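Local coordinates for capsid protein (Penaeus vannamei nodavirus, PDB 5YKZ) that forms the protruding domain of a shrimp nodavirus capsid protein, which pairs with a second copy, probably to build the dimeric spikes of the virus particle, at residues Phe16-Val21 with Lys107-Phe112; Leu40-Phe45 with Asn113-Thr118; Gly55-Ser60 with Val99-Ala104. All coordinates share one frame; numbering follows the deposited sequence.

All three contacts belong to one antiparallel sheet of the protruding domain and the loops at its ends. Contact 1 and contact 2 share strand 111-118, with centres about 17 Å apart: contact 1 ties the start of this strand to the loop after strand 7-15, and contact 2 pairs its middle with strand 38-48. They touch where Gly111 N lies 3.0 Å from Ala44 O, a probable hydrogen bond. Contact 3 joins strands 58-63 and 95-101 with its centre about 8 Å from that of contact 1, and the two meet at a probable hydrogen bond, Thr110 OG1 to Tyr57 OH, 2.8 Å. Contacts 2 and 3 do not touch. Of the three, contact 2 alone reaches the second subunit of the dimer.

Contact 1. Residues Phe16-Val21 with Lys107-Phe112; sequences FIKPEV and KQTTGF
Phe16-Val21, in the loop between strands 7-15 and 26-30, runs roughly antiparallel to Lys107-Phe112, the lead-in and start of strand 111-118. Phe16 N donates to a lone pair of Thr110 O (2.8 Å). Phe16 CB passes near Thr110 O, and CG, anti to the carbonyl carbon (chi1 -77°), stands 4.2 Å from Phe112 CD1. Phe16 CD1 lies 3.8 Å from Phe112 CD1 and CE1; CD2 brings the ring edge to Thr110 OG1, itself hydrogen-bonded to Tyr57 OH; CE2 nears Gly111 O; and CE1 and CZ lie under Phe112 CD1, which sits over one ring face toward its rim. The two rings are oblique, their planes at 50°, and Phe16 also packs on Leu59 and Ala61 of strand 58-63.

Lys18 reaches across, bent at its last torsion (chi4 -64°). Four oxygens surround its NZ, one more than its protons, so at least one proton is shared: Thr109 OG1 at 2.9 Å, Lys107 O, approached from above the carbonyl plane, Gln108 O, weakly bonded, and water 1, which also links Phe16 O with Thr110 N. Lys107 NZ, bonded to Ala104 O, meets Pro19 O and Glu20 O through waters 3 and 4; water 2 joins it to Lys18 O and, weakly, Glu20 OE1, solvent mediating this charge pair. The contact grades from a buried aromatic end to a hydrated one, where carbonyl and hydroxyl dipoles and water probably stabilise each ammonium charge.

Contact 2. Residues Leu40-Phe45 with Asn113-Thr118; sequences LLTPAF and NIIAAT
Thr42 OG1 takes the crowded position between its backbone N and carbonyl carbon (chi1 56°), while Asn113 CG lies anti to its carbonyl carbon (chi1 -74°) with the amide turned to chi2 -46°, and these torsions bring OG1 and ND2 to one water. Water 5 lies 2.7 Å from Thr42 OG1, donates to Pro43 O and accepts from Asn113 ND2. The strands are antiparallel. Leu40 with Ile115 and Thr42 with Asn113 are hydrogen-bonded pairs, and Leu41 with Ile114 is the non-hydrogen-bonded pair between them. Ile115 N points nearly along the C=O axis of Leu40 O at 2.8 Å, whereas Leu40 N approaches a lone pair of Ile115 O at 3.1 Å.

The Ile115 side chain crosses that of Thr42 at about a right angle, its CD1 3.5 Å from Thr42 OG1 and 3.7 Å from Thr42 CG2. On the opposite face, Leu41 CD2 lies alongside Ile114 CG1 at 4.0 Å. In the second subunit, Leu40 packs on Ile115 and Thr42 on Thr42, and Phe45 pairs with a strand there, continuing the sheet. The dimer-facing side is therefore mixed: Leu40 and Ile115 are apolar, while a bridging water gives Thr42 OG1 and Asn113 ND2 a partner.

Contact 3. Residues Gly55-Ser60 with Val99-Ala104; sequences GIYILS and VVLTTA
Strands 58-60 and 99-101 run antiparallel at 165°, their segment axes 4.9 Å apart, with Ser60 and Val100 forming a hydrogen-bonded pair and Leu59 and Leu101 a non-hydrogen-bonded one. Thr102 N continues the ladder by donating nearly along the C=O axis of Ile58 O at 2.9 Å.

The Leu101 side chain, with CG anti to its backbone N (chi1 -160°) and chi2 at 49°, sends CD1 over one face of the Tyr57 ring. This CH-pi contact places CD1 4.0 Å from the ring centroid, offset toward the rim. The same Leu101 CD1 lies 3.5 Å from Ile58 O and 4.2 Å from Leu59 CB. Leu59 CD1 in turn meets Val99 CG1 at 3.7 Å, the two side chains crossing obliquely, and Phe16 packs on Leu59 from the loop of contact 1. On the other face Ser60 CB rests against Val100 CG1. Where the strands end, Thr102 OG1 lies 3.5 Å from Ile58 CB.

Beyond them the two backbones diverge, and waters 6 and 7 bridge them: water 6 donates to Ile56 O and accepts from Ile58 N and Thr103 N, while water 7 donates to Ile56 O and lies 2.7 Å from Thr103 OG1. The ladder thus passes from direct to water-mediated bonding, while apolar groups carry its inner face and the Tyr57 hydroxyl finds its partner in Thr110.

Contact 1. Residues Phe16-Val21 with Lys107-Phe112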
ATOM      1  N   PHE B  16     -12.553  -0.830  -1.707  1.00 12.43           N
ATOM      2  CA  PHE B  16     -13.046  -2.190  -1.807  1.00 12.76           C
ATOM      3  C   PHE B  16     -14.541  -2.246  -1.453  1.00 12.02           C
ATOM      4  O   PHE B  16     -15.009  -1.482  -0.596  1.00 12.63           O
ATOM      5  CB  PHE B  16     -12.264  -3.147  -0.912  1.00 12.27           C
ATOM      6  CG  PHE B  16     -10.949  -3.536  -1.439  1.00 11.51           C
ATOM      7  CD1 PHE B  16     -10.859  -4.248  -2.627  1.00 12.18           C
ATOM      8  CD2 PHE B  16      -9.767  -3.252  -0.775  1.00 12.28           C
ATOM      9  CE1 PHE B  16      -9.663  -4.694  -3.100  1.00 12.60           C
ATOM     10  CE2 PHE B  16      -8.553  -3.667  -1.293  1.00 12.28           C
ATOM     11  CZ  PHE B  16      -8.485  -4.373  -2.422  1.00 12.77           C
ATOM     12  N   ILE B  17     -15.266  -3.132  -2.128  1.00 12.56           N
ATOM     13  CA  ILE B  17     -16.636  -3.516  -1.755  1.00 12.89           C
ATOM     14  C   ILE B  17     -16.642  -4.025  -0.336  1.00 12.91           C
ATOM     15  O   ILE B  17     -15.622  -4.382   0.296  1.00 12.58           O
ATOM     16  CB  ILE B  17     -17.239  -4.463  -2.748  1.00 13.37           C
ATOM     17  CG1 ILE B  17     -16.456  -5.784  -2.837  1.00 12.97           C
ATOM     18  CG2 ILE B  17     -17.465  -3.797  -4.112  1.00 13.92           C
ATOM     19  CD1 ILE B  17     -17.234  -6.896  -3.521  1.00 15.07           C
ATOM     20  N   LYS B  18     -17.889  -4.113   0.147  1.00 12.51           N
ATOM     21  CA  LYS B  18     -18.221  -4.605   1.490  1.00 12.53           C
ATOM     22  C   LYS B  18     -19.089  -5.769   1.315  1.00 13.31           C
ATOM     23  O   LYS B  18     -20.363  -5.661   1.330  1.00 13.73           O
ATOM     24  CB  LYS B  18     -18.872  -3.483   2.267  1.00 13.42           C
ATOM     25  CG  LYS B  18     -17.994  -2.264   2.416  1.00 14.53           C
ATOM     26  CD  LYS B  18     -18.665  -1.196   3.250  1.00 18.04           C
ATOM     27  CE  LYS B  18     -18.006   0.129   3.213  1.00 20.24           C
ATOM     28  NZ  LYS B  18     -16.762   0.076   3.737  1.00 19.98           N
ATOM     29  N   PRO B  19     -18.543  -6.949   1.117  1.00 13.10           N
ATOM     30  CA  PRO B  19     -19.389  -8.146   0.932  1.00 14.30           C
ATOM     31  C   PRO B  19     -20.337  -8.403   2.066  1.00 15.10           C
ATOM     32  O   PRO B  19     -20.045  -8.199   3.214  1.00 14.63           O
ATOM     33  CB  PRO B  19     -18.380  -9.293   0.805  1.00 15.72           C
ATOM     34  CG  PRO B  19     -17.089  -8.643   0.441  1.00 15.82           C
ATOM     35  CD  PRO B  19     -17.103  -7.279   1.045  1.00 14.16           C
ATOM     36  N   GLU B  20     -21.511  -8.949   1.691  1.00 14.71           N
ATOM     37  CA  GLU B  20     -22.568  -9.117   2.678  1.00 14.47           C
ATOM     38  C   GLU B  20     -22.462 -10.378   3.464  1.00 14.79           C
ATOM     39  O   GLU B  20     -23.058 -10.461   4.554  1.00 16.20           O
ATOM     40  CB  GLU B  20     -23.970  -9.034   2.055  1.00 15.43           C
ATOM     41  CG  GLU B  20     -24.261  -7.660   1.497  1.00 17.54           C
ATOM     42  CD  GLU B  20     -24.488  -6.611   2.549  1.00 17.68           C
ATOM     43  OE1 GLU B  20     -24.269  -5.414   2.247  1.00 17.41           O
ATOM     44  OE2 GLU B  20     -24.962  -6.932   3.659  1.00 18.60           O
ATOM     45  N   VAL B  21     -21.862 -11.375   2.942  1.00 13.81           N
ATOM     46  CA  VAL B  21     -21.826 -12.701   3.594  1.00 15.38           C
ATOM     47  C   VAL B  21     -20.376 -13.148   3.948  1.00 15.40           C
ATOM     48  O   VAL B  21     -19.493 -13.139   3.047  1.00 15.64           O
ATOM     49  CB  VAL B  21     -22.504 -13.809   2.739  1.00 17.47           C
ATOM     50  CG1 VAL B  21     -22.443 -15.202   3.439  1.00 18.87           C
ATOM     51  CG2 VAL B  21     -23.941 -13.390   2.448  1.00 18.73           C
ATOM     52  N   LYS B 107     -17.374  -3.609   8.770  1.00 14.15           N
ATOM     53  CA  LYS B 107     -17.832  -2.720   7.708  1.00 15.59           C
ATOM     54  C   LYS B 107     -16.897  -1.546   7.455  1.00 14.87           C
ATOM     55  O   LYS B 107     -17.285  -0.536   6.831  1.00 16.28           O
ATOM     56  CB  LYS B 107     -19.257  -2.164   8.018  1.00 18.29           C
ATOM     57  CG  LYS B 107     -20.339  -3.172   8.290  1.00 18.90           C
ATOM     58  CD  LYS B 107     -20.428  -4.061   7.089  1.00 19.66           C
ATOM     59  CE  LYS B 107     -21.741  -4.963   7.161  1.00 21.88           C
ATOM     60  NZ  LYS B 107     -21.751  -5.993   6.130  1.00 22.63           N
ATOM     61  N   GLN B 108     -15.655  -1.662   7.961  1.00 13.82           N
ATOM     62  CA  GLN B 108     -14.649  -0.616   7.772  1.00 13.13           C
ATOM     63  C   GLN B 108     -14.390  -0.460   6.267  1.00 13.50           C
ATOM     64  O   GLN B 108     -14.687  -1.312   5.458  1.00 13.97           O
ATOM     65  CB  GLN B 108     -13.350  -0.996   8.498  1.00 13.83           C
ATOM     66  CG  GLN B 108     -13.494  -0.922  10.007  1.00 13.73           C
ATOM     67  CD  GLN B 108     -14.175  -2.113  10.674  1.00 14.03           C
ATOM     68  OE1 GLN B 108     -14.397  -3.121  10.036  1.00 13.90           O
ATOM     69  NE2 GLN B 108     -14.545  -1.935  11.952  1.00 14.97           N
ATOM     70  N   THR B 109     -13.773   0.671   5.908  1.00 12.67           N
ATOM     71  CA  THR B 109     -13.493   1.026   4.533  1.00 13.59           C
ATOM     72  C   THR B 109     -12.024   0.910   4.253  1.00 12.82           C
ATOM     73  O   THR B 109     -11.186   1.575   4.905  1.00 13.18           O
ATOM     74  CB  THR B 109     -13.951   2.445   4.231  1.00 13.52           C
ATOM     75  OG1 THR B 109     -15.382   2.553   4.435  1.00 15.45           O
ATOM     76  CG2 THR B 109     -13.711   2.804   2.781  1.00 15.54           C
ATOM     77  N   THR B 110     -11.700   0.071   3.281  1.00 12.15           N
ATOM     78  CA  THR B 110     -10.318  -0.034   2.776  1.00 12.52           C
ATOM     79  C   THR B 110     -10.421   0.065   1.264  1.00 11.79           C
ATOM     80  O   THR B 110     -11.505   0.068   0.684  1.00 12.16           O
ATOM     81  CB  THR B 110      -9.621  -1.288   3.229  1.00 12.61           C
ATOM     82  OG1 THR B 110     -10.147  -2.423   2.565  1.00 13.02           O
ATOM     83  CG2 THR B 110      -9.681  -1.461   4.737  1.00 13.72           C
ATOM     84  N   GLY B 111      -9.266   0.117   0.597  1.00 12.44           N
ATOM     85  CA  GLY B 111      -9.247   0.301  -0.826  1.00 12.40           C
ATOM     86  C   GLY B 111      -7.895   0.070  -1.433  1.00 12.09           C
ATOM     87  O   GLY B 111      -7.002  -0.566  -0.835  1.00 12.09           O
ATOM     88  N   PHE B 112      -7.764   0.576  -2.630  1.00 12.26           N
ATOM     89  CA  PHE B 112      -6.563   0.380  -3.430  1.00 12.20           C
ATOM     90  C   PHE B 112      -6.333   1.575  -4.305  1.00 12.74           C
ATOM     91  O   PHE B 112      -7.278   2.304  -4.664  1.00 14.61           O
ATOM     92  CB  PHE B 112      -6.601  -0.946  -4.251  1.00 12.45           C
ATOM     93  CG  PHE B 112      -7.822  -1.075  -5.117  1.00 12.41           C
ATOM     94  CD1 PHE B 112      -8.979  -1.619  -4.599  1.00 12.59           C
ATOM     95  CD2 PHE B 112      -7.763  -0.740  -6.427  1.00 13.40           C
ATOM     96  CE1 PHE B 112     -10.085  -1.794  -5.409  1.00 15.00           C
ATOM     97  CE2 PHE B 112      -8.862  -0.955  -7.245  1.00 14.76           C
ATOM     98  CZ  PHE B 112     -10.024  -1.470  -6.716  1.00 14.64           C
TER
HETATM   99  O   HOH W   1     -14.337  -1.127   2.138  1.00 14.41           O
HETATM  100  O   HOH W   2     -21.944  -4.881   3.519  1.00 18.89           O
HETATM  101  O   HOH W   3     -19.134  -6.073   4.662  1.00 23.10           O
HETATM  102  O   HOH W   4     -23.112  -8.497   6.562  1.00 22.06           O

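Contact 2. Residues Leu40-Phe45 with Asn113-Thr118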
ATOM      1  N   LEU B  40      -1.421  -1.531 -12.102  1.00 13.57           N
ATOM      2  CA  LEU B  40      -1.006  -2.157 -10.806  1.00 13.21           C
ATOM      3  C   LEU B  40      -1.916  -1.640  -9.726  1.00 13.33           C
ATOM      4  O   LEU B  40      -2.182  -0.408  -9.681  1.00 14.25           O
ATOM      5  CB  LEU B  40       0.392  -1.722 -10.562  1.00 15.37           C
ATOM      6  CG  LEU B  40       1.143  -2.446  -9.534  1.00 18.53           C
ATOM      7  CD1 LEU B  40       1.487  -3.923  -9.922  1.00 17.46           C
ATOM      8  CD2 LEU B  40       2.404  -1.692  -9.133  1.00 23.25           C
ATOM      9  N   LEU B  41      -2.354  -2.488  -8.834  1.00 12.53           N
ATOM     10  CA  LEU B  41      -3.189  -2.104  -7.707  1.00 12.91           C
ATOM     11  C   LEU B  41      -2.454  -2.339  -6.432  1.00 12.72           C
ATOM     12  O   LEU B  41      -1.887  -3.427  -6.227  1.00 13.15           O
ATOM     13  CB  LEU B  41      -4.497  -2.913  -7.653  1.00 13.16           C
ATOM     14  CG  LEU B  41      -5.174  -3.207  -8.957  1.00 13.62           C
ATOM     15  CD1 LEU B  41      -6.433  -3.985  -8.774  1.00 13.30           C
ATOM     16  CD2 LEU B  41      -5.485  -1.915  -9.754  1.00 14.18           C
ATOM     17  N   THR B  42      -2.434  -1.363  -5.496  1.00 11.97           N
ATOM     18  CA  THR B  42      -1.785  -1.473  -4.218  1.00 13.09           C
ATOM     19  C   THR B  42      -2.759  -1.094  -3.125  1.00 11.80           C
ATOM     20  O   THR B  42      -3.599  -0.183  -3.333  1.00 12.82           O
ATOM     21  CB  THR B  42      -0.535  -0.551  -4.196  1.00 14.61           C
ATOM     22  OG1 THR B  42      -0.937   0.841  -4.517  1.00 17.25           O
ATOM     23  CG2 THR B  42       0.458  -0.992  -5.177  1.00 14.29           C
ATOM     24  N   PRO B  43      -2.697  -1.721  -1.964  1.00 12.76           N
ATOM     25  CA  PRO B  43      -3.691  -1.467  -0.905  1.00 12.54           C
ATOM     26  C   PRO B  43      -3.472  -0.174  -0.166  1.00 12.77           C
ATOM     27  O   PRO B  43      -2.317   0.257  -0.027  1.00 14.12           O
ATOM     28  CB  PRO B  43      -3.472  -2.664   0.050  1.00 13.98           C
ATOM     29  CG  PRO B  43      -2.008  -3.010  -0.150  1.00 15.86           C
ATOM     30  CD  PRO B  43      -1.744  -2.810  -1.599  1.00 13.85           C
ATOM     31  N   ALA B  44      -4.481   0.380   0.429  1.00 12.91           N
ATOM     32  CA  ALA B  44      -4.396   1.569   1.276  1.00 12.68           C
ATOM     33  C   ALA B  44      -5.644   1.711   2.091  1.00 12.54           C
ATOM     34  O   ALA B  44      -6.763   1.332   1.595  1.00 14.16           O
ATOM     35  CB  ALA B  44      -4.165   2.832   0.463  1.00 14.40           C
ATOM     36  N   PHE B  45      -5.590   2.364   3.237  1.00 12.00           N
ATOM     37  CA  PHE B  45      -6.792   2.767   3.944  1.00 12.02           C
ATOM     38  C   PHE B  45      -6.422   3.899   4.891  1.00 11.89           C
ATOM     39  O   PHE B  45      -5.236   4.083   5.250  1.00 11.90           O
ATOM     40  CB  PHE B  45      -7.472   1.608   4.665  1.00 12.64           C
ATOM     41  CG  PHE B  45      -6.582   0.920   5.656  1.00 11.93           C
ATOM     42  CD1 PHE B  45      -6.300   1.461   6.867  1.00 12.78           C
ATOM     43  CD2 PHE B  45      -6.024  -0.288   5.333  1.00 12.37           C
ATOM     44  CE1 PHE B  45      -5.428   0.774   7.765  1.00 12.75           C
ATOM     45  CE2 PHE B  45      -5.190  -0.930   6.184  1.00 13.58           C
ATOM     46  CZ  PHE B  45      -4.898  -0.387   7.388  1.00 13.82           C
ATOM     47  N   ASN B 113      -5.071   1.781  -4.670  1.00 13.07           N
ATOM     48  CA  ASN B 113      -4.658   2.701  -5.708  1.00 13.74           C
ATOM     49  C   ASN B 113      -4.516   2.042  -6.986  1.00 13.26           C
ATOM     50  O   ASN B 113      -4.000   0.934  -7.026  1.00 15.03           O
ATOM     51  CB  ASN B 113      -3.351   3.394  -5.298  1.00 15.64           C
ATOM     52  CG  ASN B 113      -3.682   4.479  -4.176  1.00 17.48           C
ATOM     53  OD1 ASN B 113      -4.602   5.244  -4.290  1.00 19.54           O
ATOM     54  ND2 ASN B 113      -3.102   4.363  -3.193  1.00 20.05           N
ATOM     55  N   ILE B 114      -4.997   2.646  -8.077  1.00 13.57           N
ATOM     56  CA  ILE B 114      -4.835   2.136  -9.434  1.00 13.82           C
ATOM     57  C   ILE B 114      -3.730   2.935 -10.077  1.00 14.26           C
ATOM     58  O   ILE B 114      -3.856   4.157 -10.281  1.00 16.53           O
ATOM     59  CB  ILE B 114      -6.107   2.248 -10.238  1.00 15.55           C
ATOM     60  CG1 ILE B 114      -7.301   1.608  -9.496  1.00 14.45           C
ATOM     61  CG2 ILE B 114      -5.874   1.669 -11.625  1.00 17.14           C
ATOM     62  CD1 ILE B 114      -8.558   1.576 -10.317  1.00 17.27           C
ATOM     63  N   ILE B 115      -2.618   2.298 -10.323  1.00 13.96           N
ATOM     64  CA  ILE B 115      -1.353   2.913 -10.753  1.00 14.28           C
ATOM     65  C   ILE B 115      -1.171   2.611 -12.213  1.00 13.79           C
ATOM     66  O   ILE B 115      -1.377   1.534 -12.693  1.00 14.16           O
ATOM     67  CB  ILE B 115      -0.190   2.361  -9.961  1.00 14.45           C
ATOM     68  CG1 ILE B 115      -0.435   2.603  -8.494  1.00 17.20           C
ATOM     69  CG2 ILE B 115       1.094   3.037 -10.404  1.00 16.44           C
ATOM     70  CD1 ILE B 115       0.393   1.865  -7.574  1.00 21.90           C
ATOM     71  N   ALA B 116      -0.859   3.708 -12.950  1.00 15.03           N
ATOM     72  CA  ALA B 116      -0.813   3.731 -14.401  1.00 16.11           C
ATOM     73  C   ALA B 116       0.470   4.379 -14.906  1.00 14.76           C
ATOM     74  O   ALA B 116       0.937   5.360 -14.318  1.00 15.08           O
ATOM     75  CB  ALA B 116      -2.029   4.541 -14.918  1.00 17.92           C
ATOM     76  N   ALA B 117       0.899   3.904 -16.044  1.00 16.20           N
ATOM     77  CA  ALA B 117       1.878   4.657 -16.771  1.00 16.63           C
ATOM     78  C   ALA B 117       1.290   5.906 -17.386  1.00 19.12           C
ATOM     79  O   ALA B 117       0.150   5.922 -17.799  1.00 17.96           O
ATOM     80  CB  ALA B 117       2.393   3.802 -17.889  1.00 19.68           C
ATOM     81  N   THR B 118       2.113   6.931 -17.474  1.00 17.90           N
ATOM     82  CA  THR B 118       1.792   8.210 -18.115  1.00 18.95           C
ATOM     83  C   THR B 118       3.084   8.818 -18.669  1.00 22.30           C
ATOM     84  O   THR B 118       4.158   8.265 -18.555  1.00 25.25           O
ATOM     85  CB  THR B 118       1.174   9.118 -17.044  1.00 20.67           C
ATOM     86  OG1 THR B 118       0.609  10.327 -17.624  1.00 22.12           O
ATOM     87  CG2 THR B 118       2.122   9.539 -15.927  1.00 20.66           C
TER
HETATM   88  O   HOH W   5      -1.250   2.152  -2.153  1.00 22.40           O

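Contact 3. Residues Gly55-Ser60 with Val99-Ala104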
ATOM      1  N   GLY B  55     -14.141  -8.986  16.426  1.00 17.93           N
ATOM      2  CA  GLY B  55     -13.729  -9.730  15.245  1.00 17.48           C
ATOM      3  C   GLY B  55     -12.739  -8.959  14.398  1.00 14.65           C
ATOM      4  O   GLY B  55     -12.513  -7.770  14.571  1.00 17.95           O
ATOM      5  N   ILE B  56     -12.094  -9.691  13.519  1.00 14.35           N
ATOM      6  CA  ILE B  56     -10.962  -9.195  12.740  1.00 13.81           C
ATOM      7  C   ILE B  56     -11.442  -8.844  11.306  1.00 13.79           C
ATOM      8  O   ILE B  56     -12.012  -9.694  10.629  1.00 13.53           O
ATOM      9  CB  ILE B  56      -9.878 -10.186  12.711  1.00 14.95           C
ATOM     10  CG1 ILE B  56      -9.421 -10.662  14.147  1.00 16.94           C
ATOM     11  CG2 ILE B  56      -8.642  -9.610  11.974  1.00 14.65           C
ATOM     12  CD1 ILE B  56      -8.491 -11.878  14.118  1.00 20.06           C
ATOM     13  N   TYR B  57     -11.076  -7.657  10.837  1.00 12.30           N
ATOM     14  CA  TYR B  57     -11.218  -7.264   9.428  1.00 12.45           C
ATOM     15  C   TYR B  57     -10.153  -8.027   8.652  1.00 12.48           C
ATOM     16  O   TYR B  57      -8.942  -7.789   8.867  1.00 12.66           O
ATOM     17  CB  TYR B  57     -11.031  -5.776   9.268  1.00 12.67           C
ATOM     18  CG  TYR B  57     -11.247  -5.298   7.849  1.00 12.65           C
ATOM     19  CD1 TYR B  57     -10.277  -5.364   6.913  1.00 12.27           C
ATOM     20  CD2 TYR B  57     -12.456  -4.779   7.460  1.00 12.61           C
ATOM     21  CE1 TYR B  57     -10.498  -4.984   5.597  1.00 12.87           C
ATOM     22  CE2 TYR B  57     -12.700  -4.335   6.187  1.00 12.82           C
ATOM     23  CZ  TYR B  57     -11.698  -4.486   5.233  1.00 12.14           C
ATOM     24  OH  TYR B  57     -11.903  -4.099   3.915  1.00 12.96           O
ATOM     25  N   ILE B  58     -10.553  -8.941   7.747  1.00 12.33           N
ATOM     26  CA  ILE B  58      -9.679  -9.683   6.885  1.00 12.41           C
ATOM     27  C   ILE B  58     -10.245  -9.701   5.502  1.00 12.07           C
ATOM     28  O   ILE B  58     -11.308 -10.328   5.269  1.00 13.07           O
ATOM     29  CB  ILE B  58      -9.502 -11.151   7.377  1.00 13.23           C
ATOM     30  CG1 ILE B  58      -9.034 -11.219   8.856  1.00 14.02           C
ATOM     31  CG2 ILE B  58      -8.470 -11.847   6.499  1.00 14.93           C
ATOM     32  CD1 ILE B  58      -8.859 -12.616   9.429  1.00 16.37           C
ATOM     33  N   LEU B  59      -9.567  -9.035   4.592  1.00 12.39           N
ATOM     34  CA  LEU B  59      -9.976  -8.951   3.200  1.00 12.04           C
ATOM     35  C   LEU B  59      -8.934  -9.601   2.350  1.00 12.06           C
ATOM     36  O   LEU B  59      -7.692  -9.341   2.570  1.00 13.43           O
ATOM     37  CB  LEU B  59     -10.191  -7.491   2.814  1.00 13.74           C
ATOM     38  CG  LEU B  59     -10.566  -7.241   1.342  1.00 14.83           C
ATOM     39  CD1 LEU B  59     -11.453  -6.057   1.193  1.00 16.05           C
ATOM     40  CD2 LEU B  59      -9.291  -7.001   0.505  1.00 17.20           C
ATOM     41  N   SER B  60      -9.326 -10.305   1.336  1.00 12.59           N
ATOM     42  CA  SER B  60      -8.421 -10.761   0.291  1.00 13.72           C
ATOM     43  C   SER B  60      -9.059 -10.402  -1.064  1.00 12.92           C
ATOM     44  O   SER B  60     -10.265 -10.596  -1.215  1.00 14.82           O
ATOM     45  CB  SER B  60      -8.256 -12.256   0.387  1.00 17.04           C
ATOM     46  OG  SER B  60      -7.255 -12.743  -0.461  1.00 20.00           O
ATOM     47  N   VAL B  99     -13.401 -10.530  -4.262  1.00 12.66           N
ATOM     48  CA  VAL B  99     -13.098  -9.927  -2.949  1.00 13.70           C
ATOM     49  C   VAL B  99     -13.835 -10.687  -1.904  1.00 13.07           C
ATOM     50  O   VAL B  99     -15.037 -10.979  -2.040  1.00 14.87           O
ATOM     51  CB  VAL B  99     -13.564  -8.476  -2.936  1.00 13.75           C
ATOM     52  CG1 VAL B  99     -13.215  -7.883  -1.568  1.00 14.87           C
ATOM     53  CG2 VAL B  99     -12.932  -7.629  -4.023  1.00 14.31           C
ATOM     54  N   VAL B 100     -13.151 -11.087  -0.856  1.00 13.27           N
ATOM     55  CA  VAL B 100     -13.740 -11.859   0.203  1.00 13.90           C
ATOM     56  C   VAL B 100     -13.372 -11.298   1.549  1.00 13.04           C
ATOM     57  O   VAL B 100     -12.189 -10.919   1.789  1.00 13.75           O
ATOM     58  CB  VAL B 100     -13.371 -13.346   0.115  1.00 15.64           C
ATOM     59  CG1 VAL B 100     -11.939 -13.562   0.170  1.00 16.79           C
ATOM     60  CG2 VAL B 100     -14.157 -14.202   1.144  1.00 18.83           C
ATOM     61  N   LEU B 101     -14.361 -11.152   2.408  1.00 13.23           N
ATOM     62  CA  LEU B 101     -14.215 -10.631   3.771  1.00 14.33           C
ATOM     63  C   LEU B 101     -14.517 -11.779   4.724  1.00 13.49           C
ATOM     64  O   LEU B 101     -15.614 -12.369   4.637  1.00 14.92           O
ATOM     65  CB  LEU B 101     -15.177  -9.544   3.993  1.00 17.16           C
ATOM     66  CG  LEU B 101     -15.073  -8.514   5.037  1.00 20.96           C
ATOM     67  CD1 LEU B 101     -13.717  -7.834   5.109  1.00 18.35           C
ATOM     68  CD2 LEU B 101     -16.164  -7.434   4.917  1.00 20.03           C
ATOM     69  N   THR B 102     -13.630 -12.101   5.621  1.00 13.94           N
ATOM     70  CA  THR B 102     -13.819 -13.301   6.483  1.00 14.14           C
ATOM     71  C   THR B 102     -14.957 -13.084   7.438  1.00 13.85           C
ATOM     72  O   THR B 102     -15.732 -14.095   7.675  1.00 15.57           O
ATOM     73  CB  THR B 102     -12.520 -13.610   7.192  1.00 14.92           C
ATOM     74  OG1 THR B 102     -11.499 -13.833   6.212  1.00 16.99           O
ATOM     75  CG2 THR B 102     -12.584 -14.814   8.136  1.00 15.59           C
ATOM     76  N   THR B 103     -15.132 -11.944   8.020  1.00 14.08           N
ATOM     77  CA  THR B 103     -16.209 -11.607   8.867  1.00 14.46           C
ATOM     78  C   THR B 103     -16.892 -10.427   8.249  1.00 14.13           C
ATOM     79  O   THR B 103     -16.319  -9.290   8.249  1.00 14.43           O
ATOM     80  CB  THR B 103     -15.747 -11.371  10.290  1.00 14.93           C
ATOM     81  OG1 THR B 103     -15.128 -12.532  10.790  1.00 16.29           O
ATOM     82  CG2 THR B 103     -16.898 -11.043  11.242  1.00 17.10           C
ATOM     83  N   ALA B 104     -18.084 -10.570   7.694  1.00 14.65           N
ATOM     84  CA  ALA B 104     -18.726  -9.509   6.946  1.00 14.01           C
ATOM     85  C   ALA B 104     -19.227  -8.376   7.769  1.00 15.35           C
ATOM     86  O   ALA B 104     -19.465  -7.275   7.209  1.00 15.87           O
ATOM     87  CB  ALA B 104     -19.837 -10.080   6.069  1.00 15.55           C
TER
HETATM   88  O   HOH W   6     -13.466  -9.559   8.210  1.00 13.04           O
HETATM   89  O   HOH W   7     -12.497 -12.342  10.334  1.00 16.55           O